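Local coordinates for Emp46p (Saccharomyces cerevisiae, PDB 2A6V), which serves as a calcium-independent cargo receptor with a carbohydrate recognition domain and takes part in the secretion of glycoproteins, at residues S61-A65 / Y164-D168. Numbering follows the deposited sequence.
Sequences SIKDA and YNPLD
Ile-62 packs against both Tyr-164 and Pro-166. The CD1 methyl of Ile-62 comes to the edge of the Tyr-164 ring, in its plane, 3.3 Å from CD2 of Tyr-164. It sits almost as near CE2, so it abuts one side of the ring, and the two side chains cross at about a right angle. The outer carbon CD1 reaches the ring because Ile-62 carries CG1 beside its backbone N and extends the chain from there (chi2 171°). CG2 of Ile-62 turns instead to the Pro-166 ring and lies 4.2 Å from CG of Pro-166. CD of Pro-166, from the same segment as Tyr-164, lies over one face of the tyrosine ring, offset toward the rim. Met-190 touches both Ile-62 and Tyr-164, and the Tyr-164 hydroxyl is hydrogen-bonded to ND1 of His-170. CD1 of Leu-167 lies against CB and CG of Asp-64, 3.8 Å from each.

The fold is the beta sandwich of the legume-like lectins. Residues 61-65 end the loop that leads from strand 51-56 of one sheet to strand 66-75 of the other. Tyr-164 and Asn-165 end strand 158-165, the antiparallel neighbour of 66-75, and Pro-166 to Asp-168 lead on toward strand 171-176. A backbone hydrogen bond between Tyr-164 and Met-66 joins the two strands just beside the contact.

Polar atoms meet carbon here, and no hydrogen bond crosses between the segments. The carbonyl O of Asp-64 rests 3.2 Å from CD of Pro-166. CB of Ala-65 lies 3.4 Å from the carbonyl O of Tyr-164 and also touches OD1 of Asn-165. That OD1 accepts a weak hydrogen bond of 3.1 Å from N of Leu-167, bent to 128°, in an Asx-turn arrangement. Asp-168 N is hydrogen-bonded to Asn-165 O at 3.0 Å, closing a type I beta turn with Pro-166 and Leu-167 at its corners.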
ATOM      1  N   SER A  61      15.242  -5.063   5.314  1.00 24.74           N
ATOM      2  CA  SER A  61      16.460  -4.978   4.522  1.00 25.86           C
ATOM      3  C   SER A  61      16.477  -6.135   3.520  1.00 26.34           C
ATOM      4  O   SER A  61      16.338  -7.295   3.899  1.00 26.40           O
ATOM      5  CB  SER A  61      17.692  -5.009   5.440  1.00 26.41           C
ATOM      6  OG  SER A  61      17.751  -3.829   6.231  1.00 27.09           O
ATOM      7  N   ILE A  62      16.612  -5.806   2.238  1.00 27.10           N
ATOM      8  CA  ILE A  62      16.583  -6.822   1.184  1.00 28.43           C
ATOM      9  C   ILE A  62      17.867  -7.630   1.194  1.00 28.40           C
ATOM     10  O   ILE A  62      18.942  -7.089   1.444  1.00 28.91           O
ATOM     11  CB  ILE A  62      16.402  -6.165  -0.207  1.00 28.47           C
ATOM     12  CG1 ILE A  62      14.938  -5.805  -0.430  1.00 30.58           C
ATOM     13  CG2 ILE A  62      16.898  -7.088  -1.340  1.00 29.99           C
ATOM     14  CD1 ILE A  62      14.710  -4.976  -1.647  1.00 30.82           C
ATOM     15  N   LYS A  63      17.739  -8.920   0.913  1.00 28.60           N
ATOM     16  CA  LYS A  63      18.885  -9.789   0.680  1.00 29.19           C
ATOM     17  C   LYS A  63      19.262  -9.703  -0.810  1.00 27.99           C
ATOM     18  O   LYS A  63      20.153  -8.940  -1.168  1.00 29.22           O
ATOM     19  CB  LYS A  63      18.562 -11.216   1.137  1.00 29.67           C
ATOM     20  CG  LYS A  63      19.779 -12.060   1.538  1.00 32.56           C
ATOM     21  CD  LYS A  63      20.627 -12.504   0.336  1.00 35.08           C
ATOM     22  CE  LYS A  63      21.105 -13.964   0.443  1.00 36.57           C
ATOM     23  NZ  LYS A  63      22.578 -14.072   0.711  1.00 38.13           N
ATOM     24  N   ASP A  64      18.564 -10.448  -1.665  1.00 26.70           N
ATOM     25  CA  ASP A  64      18.792 -10.421  -3.112  1.00 25.74           C
ATOM     26  C   ASP A  64      17.652  -9.663  -3.788  1.00 25.06           C
ATOM     27  O   ASP A  64      17.883  -8.619  -4.393  1.00 25.16           O
ATOM     28  CB  ASP A  64      18.890 -11.845  -3.682  1.00 25.26           C
ATOM     29  CG  ASP A  64      20.227 -12.520  -3.384  1.00 25.80           C
ATOM     30  OD1 ASP A  64      21.151 -11.857  -2.873  1.00 26.14           O
ATOM     31  OD2 ASP A  64      20.420 -13.728  -3.626  1.00 27.37           O
ATOM     32  N   ALA A  65      16.435 -10.187  -3.641  1.00 24.16           N
ATOM     33  CA  ALA A  65      15.225  -9.623  -4.240  1.00 22.97           C
ATOM     34  C   ALA A  65      14.024  -9.801  -3.311  1.00 21.98           C
ATOM     35  O   ALA A  65      14.109 -10.460  -2.266  1.00 20.13           O
ATOM     36  CB  ALA A  65      14.956 -10.281  -5.582  1.00 23.18           C
ATOM     37  N   TYR A 164      10.746  -6.780  -6.885  1.00 17.41           N
ATOM     38  CA  TYR A 164      11.850  -5.849  -7.000  1.00 17.39           C
ATOM     39  C   TYR A 164      13.150  -6.615  -6.895  1.00 17.85           C
ATOM     40  O   TYR A 164      13.359  -7.351  -5.941  1.00 17.60           O
ATOM     41  CB  TYR A 164      11.773  -4.776  -5.912  1.00 18.02           C
ATOM     42  CG  TYR A 164      13.006  -3.924  -5.798  1.00 19.21           C
ATOM     43  CD1 TYR A 164      13.423  -3.094  -6.838  1.00 19.91           C
ATOM     44  CD2 TYR A 164      13.778  -3.962  -4.661  1.00 21.05           C
ATOM     45  CE1 TYR A 164      14.566  -2.314  -6.710  1.00 21.64           C
ATOM     46  CE2 TYR A 164      14.916  -3.188  -4.533  1.00 23.31           C
ATOM     47  CZ  TYR A 164      15.314  -2.377  -5.547  1.00 22.32           C
ATOM     48  OH  TYR A 164      16.454  -1.606  -5.376  1.00 24.62           O
ATOM     49  N   ASN A 165      14.005  -6.445  -7.896  1.00 17.26           N
ATOM     50  CA  ASN A 165      15.244  -7.212  -7.994  1.00 17.16           C
ATOM     51  C   ASN A 165      16.416  -6.287  -8.273  1.00 17.21           C
ATOM     52  O   ASN A 165      16.680  -5.970  -9.417  1.00 16.63           O
ATOM     53  CB  ASN A 165      15.132  -8.270  -9.084  1.00 17.40           C
ATOM     54  CG  ASN A 165      16.339  -9.183  -9.123  1.00 15.99           C
ATOM     55  OD1 ASN A 165      17.231  -9.078  -8.289  1.00 18.19           O
ATOM     56  ND2 ASN A 165      16.352 -10.084 -10.072  1.00 18.96           N
ATOM     57  N   PRO A 166      17.099  -5.829  -7.235  1.00 17.89           N
ATOM     58  CA  PRO A 166      18.298  -4.995  -7.388  1.00 18.23           C
ATOM     59  C   PRO A 166      19.359  -5.639  -8.299  1.00 18.14           C
ATOM     60  O   PRO A 166      20.060  -4.917  -8.994  1.00 18.68           O
ATOM     61  CB  PRO A 166      18.840  -4.875  -5.956  1.00 18.25           C
ATOM     62  CG  PRO A 166      17.692  -5.198  -5.056  1.00 19.17           C
ATOM     63  CD  PRO A 166      16.733  -6.029  -5.823  1.00 18.19           C
ATOM     64  N   LEU A 167      19.455  -6.970  -8.270  1.00 17.69           N
ATOM     65  CA  LEU A 167      20.430  -7.721  -9.066  1.00 17.78           C
ATOM     66  C   LEU A 167      20.154  -7.671 -10.574  1.00 17.99           C
ATOM     67  O   LEU A 167      21.037  -7.950 -11.392  1.00 18.58           O
ATOM     68  CB  LEU A 167      20.507  -9.174  -8.589  1.00 17.72           C
ATOM     69  CG  LEU A 167      20.838  -9.303  -7.090  1.00 19.51           C
ATOM     70  CD1 LEU A 167      20.894 -10.754  -6.685  1.00 20.46           C
ATOM     71  CD2 LEU A 167      22.125  -8.562  -6.731  1.00 21.78           C
ATOM     72  N   ASP A 168      18.929  -7.334 -10.941  1.00 17.45           N
ATOM     73  CA  ASP A 168      18.559  -7.090 -12.332  1.00 17.58           C
ATOM     74  C   ASP A 168      18.449  -5.573 -12.608  1.00 18.10           C
ATOM     75  O   ASP A 168      17.500  -5.117 -13.253  1.00 17.56           O
ATOM     76  CB  ASP A 168      17.239  -7.831 -12.592  1.00 17.31           C
ATOM     77  CG  ASP A 168      16.836  -7.870 -14.036  1.00 18.12           C
ATOM     78  OD1 ASP A 168      17.694  -7.748 -14.939  1.00 17.06           O
ATOM     79  OD2 ASP A 168      15.636  -8.051 -14.342  1.00 18.50           O
TER